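Local coordinates for alpha-1,3-glucanase (PDB 5ZRU), which probably hydrolyses alpha-1,3-glucan, this chain being the GH87-type catalytic unit of a longer Bacillus circulans enzyme that binds calcium and zinc ions, at residues Glu72-Thr82 / Phe137-Leu148; Met16-Asp24 / Val168-Val176. One frame throughout, in Å; residues are numbered along the deposited sequence.

From the N terminus the chain first lays down strand 19-21, then runs through strand 76-82 and returns along 137-148, which closes contact 1; only afterwards does 168-176 come back to 16-24 and close contact 2, so the smaller loop sits wholly within the larger. Strand 168-174 lies between 19-21 and 76-82, and strand 137-144 flanks 76-82 on its other side. Both contacts thus build one antiparallel sheet of the N-terminal catalytic domain D1, on the side toward the parallel beta-helix of D2. They meet directly: R80 NH1 bonds D169 OD2 at 2.7 Å in a salt bridge, M79 packs on L171, and a calcium ion lies at the D169 end.

Contact 1 of 2, residues Glu72-Thr82 / Phe137-Leu148; sequences EGGDGVTMRFT and FDEVHWKMDTPL. With PE5 (3,6,9,12,15,18,21,24-octaoxahexacosan-1-ol), chain C.
Strands 76-82 and 137-144 form an antiparallel ladder in the beta-sheet domain D1, with V77-W142, M79-V140 and F81-D138 as its hydrogen-bonded pairs. Each of these gives two N-H...O=C bonds; that from M79 N to V140 O measures 2.8 Å. At D75 and G76, which both face E174 on the next strand, a classic beta bulge turns the chain a corner. The carbonyl D75 O still takes M144 N at 2.7 Å, while G74 and L148 form a further hydrogen-bonded pair past the corner.

W142, V140, V77 and M79 point to the face packed on strands 93-100 and 103-111. The indole of W142 lies under V77, whose methyl CG1 makes a CH-pi contact 4.1 Å from the centroid of the six-membered ring. V77 CG1 stands anti to the backbone N (chi1 -175°), which brings it over that ring, and CG2 is left to meet M144 CG and L148 CD1. M79 CB approaches W142 CZ3 obliquely at 3.8 Å. The indole NE1 is buried with no polar partner.

On the other face, E139 reaches R347 and R371 of the beta-helix. A water accepts from R80 NE and donates to E139 OE2, bridging two groups whose charged atoms do not touch. H141 turns one ring face to the bound polyether, with CE1 3.4 Å from PE5 C11.

The extended arm of R80 carries its guanidinium to a salt bridge with D169 and lays it nearly parallel to the F137 ring, the planes 14° apart; F137 CB sits over the centre of the guanidinium, 3.4 Å from NH2. The opposite face of the F137 ring is taken by T82, whose CB lies 3.9 Å from the centroid.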
loop_
_atom_site.group_PDB
_atom_site.type_symbol
_atom_site.label_atom_id
_atom_site.label_comp_id
_atom_site.label_asym_id
_atom_site.label_seq_id
_atom_site.Cartn_x
_atom_site.Cartn_y
_atom_site.Cartn_z
ATOM N N GLU A 72 -2.704 6.118 -25.859
ATOM C CA GLU A 72 -3.245 5.720 -24.565
ATOM C C GLU A 72 -4.745 5.457 -24.688
ATOM O O GLU A 72 -5.321 5.498 -25.779
ATOM C CB GLU A 72 -2.942 6.787 -23.506
ATOM C CG GLU A 72 -1.454 6.961 -23.288
ATOM C CD GLU A 72 -1.111 7.972 -22.220
ATOM O OE1 GLU A 72 -1.977 8.297 -21.370
ATOM O OE2 GLU A 72 0.038 8.449 -22.244
ATOM N N GLY A 73 -5.378 5.173 -23.552
ATOM C CA GLY A 73 -6.807 4.911 -23.530
ATOM C C GLY A 73 -7.148 3.564 -22.923
ATOM O O GLY A 73 -6.335 2.996 -22.185
ATOM N N GLY A 74 -8.335 3.041 -23.219
ATOM C CA GLY A 74 -8.780 1.767 -22.687
ATOM C C GLY A 74 -10.144 1.880 -22.045
ATOM O O GLY A 74 -10.735 2.953 -21.950
ATOM N N ASP A 75 -10.659 0.727 -21.610
ATOM C CA ASP A 75 -11.982 0.679 -21.004
ATOM C C ASP A 75 -11.959 0.493 -19.489
ATOM O O ASP A 75 -13.025 0.514 -18.869
ATOM C CB ASP A 75 -12.844 -0.419 -21.656
ATOM C CG ASP A 75 -12.078 -1.706 -21.951
ATOM O OD1 ASP A 75 -10.834 -1.717 -21.956
ATOM O OD2 ASP A 75 -12.749 -2.729 -22.204
ATOM N N GLY A 76 -10.791 0.326 -18.872
ATOM C CA GLY A 76 -10.691 0.213 -17.427
ATOM C C GLY A 76 -10.267 1.524 -16.805
ATOM O O GLY A 76 -9.215 2.068 -17.142
ATOM N N VAL A 77 -11.104 2.053 -15.907
ATOM C CA VAL A 77 -10.831 3.333 -15.262
ATOM C C VAL A 77 -10.791 3.137 -13.753
ATOM O O VAL A 77 -11.717 2.564 -13.174
ATOM C CB VAL A 77 -11.876 4.408 -15.618
ATOM C CG1 VAL A 77 -11.457 5.754 -15.011
ATOM C CG2 VAL A 77 -12.042 4.530 -17.142
ATOM N N THR A 78 -9.743 3.655 -13.121
ATOM C CA THR A 78 -9.659 3.748 -11.670
ATOM C C THR A 78 -9.623 5.224 -11.305
ATOM O O THR A 78 -8.994 6.024 -12.001
ATOM C CB THR A 78 -8.412 3.039 -11.127
ATOM O OG1 THR A 78 -8.383 1.697 -11.618
ATOM C CG2 THR A 78 -8.433 3.006 -9.605
ATOM N N MET A 79 -10.338 5.595 -10.247
ATOM C CA MET A 79 -10.385 6.986 -9.808
ATOM C C MET A 79 -10.002 7.056 -8.340
ATOM O O MET A 79 -10.565 6.326 -7.519
ATOM C CB MET A 79 -11.777 7.600 -10.014
ATOM C CG MET A 79 -11.874 9.053 -9.485
ATOM S SD MET A 79 -13.477 9.822 -9.833
ATOM C CE MET A 79 -14.548 8.814 -8.812
ATOM N N ARG A 80 -9.050 7.928 -8.010
ATOM C CA ARG A 80 -8.745 8.247 -6.620
ATOM C C ARG A 80 -9.482 9.528 -6.259
ATOM O O ARG A 80 -9.323 10.555 -6.937
ATOM C CB ARG A 80 -7.242 8.385 -6.389
ATOM C CG ARG A 80 -6.871 8.527 -4.908
ATOM C CD ARG A 80 -5.380 8.354 -4.705
ATOM N NE ARG A 80 -5.027 8.289 -3.289
ATOM C CZ ARG A 80 -4.584 9.320 -2.577
ATOM N NH1 ARG A 80 -4.434 10.517 -3.140
ATOM N NH2 ARG A 80 -4.280 9.148 -1.294
ATOM N N PHE A 81 -10.293 9.464 -5.203
ATOM C CA PHE A 81 -11.257 10.513 -4.892
ATOM C C PHE A 81 -11.329 10.700 -3.383
ATOM O O PHE A 81 -10.851 9.863 -2.609
ATOM C CB PHE A 81 -12.661 10.158 -5.422
ATOM C CG PHE A 81 -13.333 9.082 -4.611
ATOM C CD1 PHE A 81 -13.013 7.751 -4.819
ATOM C CD2 PHE A 81 -14.222 9.405 -3.595
ATOM C CE1 PHE A 81 -13.589 6.746 -4.048
ATOM C CE2 PHE A 81 -14.796 8.421 -2.812
ATOM C CZ PHE A 81 -14.483 7.077 -3.042
ATOM N N THR A 82 -11.984 11.789 -2.962
ATOM C CA THR A 82 -12.337 11.985 -1.559
ATOM C C THR A 82 -13.775 12.485 -1.473
ATOM O O THR A 82 -14.273 13.149 -2.387
ATOM C CB THR A 82 -11.389 12.988 -0.849
ATOM O OG1 THR A 82 -11.822 13.188 0.506
ATOM C CG2 THR A 82 -11.401 14.341 -1.564
ATOM N N PHE A 137 -8.577 9.854 1.283
ATOM C CA PHE A 137 -8.803 9.458 -0.098
ATOM C C PHE A 137 -9.052 7.954 -0.197
ATOM O O PHE A 137 -8.667 7.171 0.676
ATOM C CB PHE A 137 -7.623 9.875 -0.993
ATOM C CG PHE A 137 -7.606 11.349 -1.328
ATOM C CD1 PHE A 137 -7.067 12.274 -0.437
ATOM C CD2 PHE A 137 -8.144 11.807 -2.525
ATOM C CE1 PHE A 137 -7.060 13.641 -0.737
ATOM C CE2 PHE A 137 -8.151 13.174 -2.840
ATOM C CZ PHE A 137 -7.606 14.092 -1.951
ATOM N N ASP A 138 -9.728 7.568 -1.276
ATOM C CA ASP A 138 -10.068 6.177 -1.550
ATOM C C ASP A 138 -10.107 6.011 -3.063
ATOM O O ASP A 138 -9.925 6.974 -3.809
ATOM C CB ASP A 138 -11.412 5.798 -0.902
ATOM C CG ASP A 138 -11.563 4.288 -0.679
ATOM O OD1 ASP A 138 -10.652 3.515 -1.040
ATOM O OD2 ASP A 138 -12.605 3.869 -0.136
ATOM N N GLU A 139 -10.370 4.788 -3.526
ATOM C CA GLU A 139 -10.441 4.531 -4.959
ATOM C C GLU A 139 -11.694 3.739 -5.294
ATOM O O GLU A 139 -12.253 3.038 -4.442
ATOM C CB GLU A 139 -9.197 3.773 -5.462
ATOM C CG GLU A 139 -7.933 4.605 -5.360
ATOM C CD GLU A 139 -6.721 3.912 -5.941
ATOM O OE1 GLU A 139 -6.850 2.802 -6.491
ATOM O OE2 GLU A 139 -5.632 4.481 -5.822
ATOM N N VAL A 140 -12.148 3.900 -6.538
ATOM C CA VAL A 140 -13.132 3.018 -7.153
ATOM C C VAL A 140 -12.634 2.738 -8.561
ATOM O O VAL A 140 -11.781 3.454 -9.088
ATOM C CB VAL A 140 -14.566 3.605 -7.204
ATOM C CG1 VAL A 140 -15.165 3.693 -5.801
ATOM C CG2 VAL A 140 -14.570 4.979 -7.876
ATOM N N HIS A 141 -13.154 1.672 -9.165
ATOM C CA HIS A 141 -12.846 1.412 -10.567
ATOM C C HIS A 141 -14.097 0.912 -11.270
ATOM O O HIS A 141 -15.024 0.399 -10.642
ATOM C CB HIS A 141 -11.667 0.429 -10.734
ATOM C CG HIS A 141 -11.923 -0.957 -10.217
ATOM N ND1 HIS A 141 -11.811 -1.290 -8.882
ATOM C CD2 HIS A 141 -12.234 -2.108 -10.866
ATOM C CE1 HIS A 141 -12.064 -2.579 -8.728
ATOM N NE2 HIS A 141 -12.329 -3.097 -9.916
ATOM N N TRP A 142 -14.126 1.097 -12.588
ATOM C CA TRP A 142 -15.264 0.661 -13.390
ATOM C C TRP A 142 -14.781 0.434 -14.813
ATOM O O TRP A 142 -13.689 0.859 -15.189
ATOM C CB TRP A 142 -16.408 1.686 -13.352
ATOM C CG TRP A 142 -16.059 3.024 -13.984
ATOM C CD1 TRP A 142 -16.212 3.374 -15.296
ATOM C CD2 TRP A 142 -15.500 4.172 -13.328
ATOM N NE1 TRP A 142 -15.787 4.664 -15.499
ATOM C CE2 TRP A 142 -15.351 5.181 -14.307
ATOM C CE3 TRP A 142 -15.124 4.448 -12.008
ATOM C CZ2 TRP A 142 -14.833 6.438 -14.010
ATOM C CZ3 TRP A 142 -14.606 5.702 -11.711
ATOM C CH2 TRP A 142 -14.473 6.687 -12.707
ATOM N N LYS A 143 -15.613 -0.240 -15.605
ATOM C CA LYS A 143 -15.308 -0.510 -17.003
ATOM C C LYS A 143 -16.257 0.281 -17.892
ATOM O O LYS A 143 -17.457 0.367 -17.609
ATOM C CB LYS A 143 -15.424 -2.002 -17.328
ATOM C CG LYS A 143 -14.320 -2.850 -16.740
ATOM C CD LYS A 143 -14.472 -4.314 -17.124
ATOM C CE LYS A 143 -15.699 -4.945 -16.482
ATOM N NZ LYS A 143 -15.700 -6.434 -16.682
ATOM N N MET A 144 -15.709 0.865 -18.949
ATOM C CA MET A 144 -16.496 1.582 -19.941
ATOM C C MET A 144 -17.084 0.600 -20.949
ATOM O O MET A 144 -16.509 -0.459 -21.212
ATOM C CB MET A 144 -15.620 2.602 -20.671
ATOM C CG MET A 144 -14.829 3.510 -19.746
ATOM S SD MET A 144 -15.941 4.511 -18.751
ATOM C CE MET A 144 -16.732 5.494 -20.009
ATOM N N ASP A 145 -18.228 0.968 -21.534
ATOM C CA ASP A 145 -18.850 0.101 -22.536
ATOM C C ASP A 145 -17.989 -0.040 -23.780
ATOM O O ASP A 145 -18.027 -1.084 -24.440
ATOM C CB ASP A 145 -20.227 0.627 -22.935
ATOM C CG ASP A 145 -21.211 0.611 -21.794
ATOM O OD1 ASP A 145 -22.275 1.254 -21.926
ATOM O OD2 ASP A 145 -20.917 -0.028 -20.762
ATOM N N THR A 146 -17.245 0.999 -24.142
ATOM C CA THR A 146 -16.286 0.921 -25.232
ATOM C C THR A 146 -14.998 1.595 -24.784
ATOM O O THR A 146 -15.034 2.530 -23.977
ATOM C CB THR A 146 -16.800 1.594 -26.515
ATOM O OG1 THR A 146 -16.927 3.001 -26.297
ATOM C CG2 THR A 146 -18.162 1.024 -26.922
ATOM N N PRO A 147 -13.852 1.146 -25.291
ATOM C CA PRO A 147 -12.581 1.735 -24.852
ATOM C C PRO A 147 -12.481 3.212 -25.211
ATOM O O PRO A 147 -12.882 3.641 -26.296
ATOM C CB PRO A 147 -11.525 0.907 -25.599
ATOM C CG PRO A 147 -12.207 -0.373 -25.946
ATOM C CD PRO A 147 -13.649 0.011 -26.204
ATOM N N LEU A 148 -11.939 3.987 -24.278
ATOM C CA LEU A 148 -11.528 5.352 -24.559
ATOM C C LEU A 148 -10.390 5.359 -25.570
ATOM O O LEU A 148 -9.465 4.541 -25.498
ATOM C CB LEU A 148 -11.084 6.036 -23.265
ATOM C CG LEU A 148 -12.176 6.169 -22.205
ATOM C CD1 LEU A 148 -11.578 6.287 -20.807
ATOM C CD2 LEU A 148 -13.073 7.369 -22.508
HETATM C C48 PE5 C . -20.794 -4.556 0.787
HETATM C C50 PE5 C . -19.851 -3.458 1.293
HETATM O O1 PE5 C . -20.554 -2.254 1.449
HETATM C C1 PE5 C . -19.802 -1.196 1.977
HETATM C C2 PE5 C . -20.593 0.114 1.921
HETATM O O2 PE5 C . -20.824 0.470 0.587
HETATM C C3 PE5 C . -21.664 1.571 0.387
HETATM C C4 PE5 C . -21.874 1.794 -1.116
HETATM O O3 PE5 C . -20.635 1.960 -1.753
HETATM C C5 PE5 C . -20.670 2.260 -3.122
HETATM C C6 PE5 C . -19.696 1.361 -3.897
HETATM O O4 PE5 C . -18.404 1.911 -3.961
HETATM C C7 PE5 C . -17.342 1.004 -3.810
HETATM C C8 PE5 C . -17.485 -0.161 -4.793
HETATM O O5 PE5 C . -16.651 -1.204 -4.398
HETATM C C9 PE5 C . -16.880 -2.422 -5.053
HETATM C C10 PE5 C . -15.763 -2.650 -6.062
HETATM O O6 PE5 C . -16.319 -2.879 -7.322
HETATM C C11 PE5 C . -15.453 -2.646 -8.394
HETATM C C12 PE5 C . -16.230 -2.639 -9.703
HETATM O O7 PE5 C . -15.728 -3.685 -10.475
HETATM C C13 PE5 C . -15.597 -3.406 -11.839
HETATM C C14 PE5 C . -15.670 -4.725 -12.605
HETATM O O8 PE5 C . -16.587 -5.558 -11.953
HETATM C C15 PE5 C . -16.730 -6.849 -12.487
HETATM C C16 PE5 C . -18.167 -7.033 -12.997
HETATM O O52 PE5 C . -18.897 -7.869 -12.142
HETATM O O HOH W 1 -15.208 -1.881 -23.585
HETATM O O HOH W 2 -5.620 5.477 -3.183
#

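Contact 2 of 2, residues Met16-Asp24 / Val168-Val176; sequences MPYTRYDTD and VDFLEIEAV. With CA (calcium ion), chain M.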
loop_
_atom_site.group_PDB
_atom_site.type_symbol
_atom_site.label_atom_id
_atom_site.label_comp_id
_atom_site.label_asym_id
_atom_site.label_seq_id
_atom_site.Cartn_x
_atom_site.Cartn_y
_atom_site.Cartn_z
ATOM N N MET A 16 2.939 -1.243 -14.971
ATOM C CA MET A 16 1.508 -1.487 -14.942
ATOM C C MET A 16 0.888 -1.074 -16.267
ATOM O O MET A 16 1.450 -0.245 -16.992
ATOM C CB MET A 16 0.858 -0.709 -13.789
ATOM C CG MET A 16 1.215 -1.269 -12.424
ATOM S SD MET A 16 0.241 -2.764 -12.164
ATOM C CE MET A 16 1.082 -3.468 -10.756
ATOM N N PRO A 17 -0.264 -1.651 -16.632
ATOM C CA PRO A 17 -0.855 -1.337 -17.938
ATOM C C PRO A 17 -1.606 -0.023 -17.976
ATOM O O PRO A 17 -2.051 0.372 -19.062
ATOM C CB PRO A 17 -1.808 -2.521 -18.189
ATOM C CG PRO A 17 -2.141 -3.021 -16.854
ATOM C CD PRO A 17 -0.927 -2.801 -15.989
ATOM N N TYR A 18 -1.770 0.661 -16.843
ATOM C CA TYR A 18 -2.480 1.931 -16.843
ATOM C C TYR A 18 -1.514 3.100 -17.022
ATOM O O TYR A 18 -0.314 2.998 -16.774
ATOM C CB TYR A 18 -3.297 2.109 -15.552
ATOM C CG TYR A 18 -2.560 1.836 -14.252
ATOM C CD1 TYR A 18 -1.653 2.749 -13.732
ATOM C CD2 TYR A 18 -2.795 0.668 -13.534
ATOM C CE1 TYR A 18 -0.988 2.501 -12.525
ATOM C CE2 TYR A 18 -2.149 0.415 -12.325
ATOM C CZ TYR A 18 -1.245 1.330 -11.832
ATOM O OH TYR A 18 -0.600 1.061 -10.644
ATOM N N THR A 19 -2.058 4.219 -17.484
ATOM C CA THR A 19 -1.366 5.492 -17.442
ATOM C C THR A 19 -2.186 6.433 -16.585
ATOM O O THR A 19 -3.398 6.248 -16.412
ATOM C CB THR A 19 -1.160 6.106 -18.840
ATOM O OG1 THR A 19 -2.435 6.328 -19.458
ATOM C CG2 THR A 19 -0.301 5.188 -19.701
ATOM N N ARG A 20 -1.524 7.443 -16.042
ATOM C CA ARG A 20 -2.187 8.330 -15.102
ATOM C C ARG A 20 -2.605 9.636 -15.759
ATOM O O ARG A 20 -1.838 10.247 -16.509
ATOM C CB ARG A 20 -1.310 8.655 -13.897
ATOM C CG ARG A 20 -2.073 9.595 -12.993
ATOM C CD ARG A 20 -1.469 9.756 -11.676
ATOM N NE ARG A 20 -1.308 8.482 -11.005
ATOM C CZ ARG A 20 -0.746 8.390 -9.814
ATOM N NH1 ARG A 20 -0.342 9.502 -9.217
ATOM N NH2 ARG A 20 -0.595 7.209 -9.228
ATOM N N TYR A 21 -3.827 10.053 -15.460
ATOM C CA TYR A 21 -4.358 11.368 -15.796
ATOM C C TYR A 21 -4.521 12.113 -14.473
ATOM O O TYR A 21 -5.499 11.895 -13.752
ATOM C CB TYR A 21 -5.668 11.215 -16.566
ATOM C CG TYR A 21 -5.392 10.690 -17.954
ATOM C CD1 TYR A 21 -5.197 9.329 -18.188
ATOM C CD2 TYR A 21 -5.244 11.569 -19.017
ATOM C CE1 TYR A 21 -4.896 8.865 -19.450
ATOM C CE2 TYR A 21 -4.961 11.116 -20.281
ATOM C CZ TYR A 21 -4.786 9.770 -20.497
ATOM O OH TYR A 21 -4.489 9.349 -21.766
ATOM N N ASP A 22 -3.547 12.968 -14.138
ATOM C CA ASP A 22 -3.468 13.529 -12.795
ATOM C C ASP A 22 -4.033 14.944 -12.769
ATOM O O ASP A 22 -4.540 15.473 -13.766
ATOM C CB ASP A 22 -2.027 13.504 -12.257
ATOM C CG ASP A 22 -1.957 13.269 -10.721
ATOM O OD1 ASP A 22 -2.780 13.853 -9.963
ATOM O OD2 ASP A 22 -1.072 12.498 -10.260
ATOM N N THR A 23 -3.904 15.570 -11.598
ATOM C CA THR A 23 -4.653 16.787 -11.295
ATOM C C THR A 23 -4.374 17.891 -12.305
ATOM O O THR A 23 -5.303 18.530 -12.815
ATOM C CB THR A 23 -4.315 17.250 -9.880
ATOM O OG1 THR A 23 -4.659 16.215 -8.950
ATOM C CG2 THR A 23 -5.082 18.503 -9.534
ATOM N N ASP A 24 -3.101 18.122 -12.622
ATOM C CA ASP A 24 -2.756 19.246 -13.481
ATOM C C ASP A 24 -3.026 18.974 -14.956
ATOM O O ASP A 24 -3.041 19.925 -15.744
ATOM C CB ASP A 24 -1.291 19.631 -13.267
ATOM C CG ASP A 24 -1.027 20.140 -11.852
ATOM O OD1 ASP A 24 -1.768 21.034 -11.394
ATOM O OD2 ASP A 24 -0.087 19.643 -11.199
ATOM N N VAL A 168 -11.517 14.952 -6.690
ATOM C CA VAL A 168 -10.922 13.988 -7.613
ATOM C C VAL A 168 -9.433 14.266 -7.708
ATOM O O VAL A 168 -9.022 15.367 -8.094
ATOM C CB VAL A 168 -11.574 14.033 -9.004
ATOM C CG1 VAL A 168 -10.956 12.975 -9.908
ATOM C CG2 VAL A 168 -13.071 13.800 -8.880
ATOM N N ASP A 169 -8.624 13.252 -7.394
ATOM C CA ASP A 169 -7.169 13.349 -7.489
ATOM C C ASP A 169 -6.694 12.999 -8.901
ATOM O O ASP A 169 -6.105 13.835 -9.599
ATOM C CB ASP A 169 -6.542 12.421 -6.434
ATOM C CG ASP A 169 -5.059 12.634 -6.247
ATOM O OD1 ASP A 169 -4.470 13.515 -6.914
ATOM O OD2 ASP A 169 -4.471 11.892 -5.423
ATOM N N PHE A 170 -6.969 11.777 -9.350
ATOM C CA PHE A 170 -6.521 11.369 -10.677
ATOM C C PHE A 170 -7.399 10.234 -11.180
ATOM O O PHE A 170 -8.162 9.629 -10.428
ATOM C CB PHE A 170 -5.043 10.942 -10.680
ATOM C CG PHE A 170 -4.715 9.816 -9.718
ATOM C CD1 PHE A 170 -5.063 8.505 -10.006
ATOM C CD2 PHE A 170 -4.006 10.067 -8.555
ATOM C CE1 PHE A 170 -4.753 7.454 -9.117
ATOM C CE2 PHE A 170 -3.681 9.024 -7.668
ATOM C CZ PHE A 170 -4.057 7.724 -7.957
ATOM N N LEU A 171 -7.267 9.959 -12.475
ATOM C CA LEU A 171 -7.724 8.724 -13.087
ATOM C C LEU A 171 -6.521 7.928 -13.573
ATOM O O LEU A 171 -5.503 8.495 -13.982
ATOM C CB LEU A 171 -8.655 8.990 -14.276
ATOM C CG LEU A 171 -9.871 9.888 -14.042
ATOM C CD1 LEU A 171 -10.687 10.019 -15.343
ATOM C CD2 LEU A 171 -10.719 9.326 -12.923
ATOM N N GLU A 172 -6.646 6.607 -13.525
ATOM C CA GLU A 172 -5.723 5.702 -14.198
ATOM C C GLU A 172 -6.529 4.868 -15.184
ATOM O O GLU A 172 -7.595 4.353 -14.839
ATOM C CB GLU A 172 -4.967 4.829 -13.184
ATOM C CG GLU A 172 -3.867 5.617 -12.483
ATOM C CD GLU A 172 -3.214 4.888 -11.317
ATOM O OE1 GLU A 172 -3.785 3.903 -10.818
ATOM O OE2 GLU A 172 -2.114 5.312 -10.906
ATOM N N ILE A 173 -6.059 4.791 -16.426
ATOM C CA ILE A 173 -6.861 4.261 -17.525
ATOM C C ILE A 173 -6.049 3.198 -18.243
ATOM O O ILE A 173 -4.871 3.412 -18.543
ATOM C CB ILE A 173 -7.296 5.382 -18.493
ATOM C CG1 ILE A 173 -8.127 6.430 -17.753
ATOM C CG2 ILE A 173 -8.114 4.817 -19.645
ATOM C CD1 ILE A 173 -8.577 7.616 -18.618
ATOM N N GLU A 174 -6.673 2.053 -18.510
ATOM C CA GLU A 174 -5.963 0.926 -19.094
ATOM C C GLU A 174 -6.908 0.131 -19.982
ATOM O O GLU A 174 -8.126 0.139 -19.784
ATOM C CB GLU A 174 -5.384 0.009 -18.007
ATOM C CG GLU A 174 -6.435 -0.661 -17.149
ATOM C CD GLU A 174 -5.852 -1.223 -15.873
ATOM O OE1 GLU A 174 -5.738 -0.456 -14.891
ATOM O OE2 GLU A 174 -5.498 -2.420 -15.856
ATOM N N ALA A 175 -6.333 -0.563 -20.961
ATOM C CA ALA A 175 -7.111 -1.501 -21.759
ATOM C C ALA A 175 -7.338 -2.769 -20.948
ATOM O O ALA A 175 -6.426 -3.274 -20.292
ATOM C CB ALA A 175 -6.390 -1.824 -23.068
ATOM N N VAL A 176 -8.563 -3.274 -20.976
ATOM C CA VAL A 176 -8.943 -4.437 -20.180
ATOM C C VAL A 176 -8.924 -5.663 -21.087
ATOM O O VAL A 176 -9.670 -5.692 -22.077
ATOM C CB VAL A 176 -10.327 -4.257 -19.547
ATOM C CG1 VAL A 176 -10.777 -5.567 -18.914
ATOM C CG2 VAL A 176 -10.298 -3.129 -18.520
HETATM CA CA CA M . -2.954 15.224 -7.481
HETATM O O HOH W 3 -3.415 -0.388 -21.124
HETATM O O HOH W 4 -3.978 4.538 -20.964
HETATM O O HOH W 5 -1.123 16.237 -8.794
#
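R20 and E172 face each other in a side-on salt bridge in which two guanidinium nitrogens grip one oxygen: R20 NH2 lies 3.0 Å from E172 OE2, and R20 NE donates to the same atom at 3.3 Å. Both bonds run nearly in the guanidinium plane and meet OE2 on its anti side, from one face of the carboxylate. R20 NH1 turns to D22 OD2, 3.3 Å away, so three polar groups are linked; E402 and R371 of the beta-helix extend the network, bonding R20 NH2 and E172 OE2.

D22 also serves the calcium ion through OD1, at 2.8 Å. T23 OG1 binds the metal at 2.5 Å and donates its proton to D169 O, while D169 OD1 binds at 2.4 Å. A water, S50 and R53 complete the site, and the second oxygen of D169 is held by R80.

A bend at chi3 (-56°) lays the R20 guanidinium flat on the F170 ring, planes 4° apart and centres 3.8 Å apart, a cation-pi stack. With an alanine here, E172 and D22 would probably lose a shared positive partner and one face of F170 its flat cover.

Farther along, the Y18 ring stacks on the E172 carboxylate with planes 19° apart, and M16 CB covers its opposite face. Y21 CD1 meets I173 CD1 at 3.8 Å, on the face carrying T19 and L171. Backbone bonds pair T19 with I173 and Y21 with L171. Opposite R80, D169 and F170 make a classic beta bulge, which places the D169 carboxylate at the metal: an antiparallel strand pair closed by a calcium site, consistent with the galactose-binding-like beta-sandwich assigned to D1.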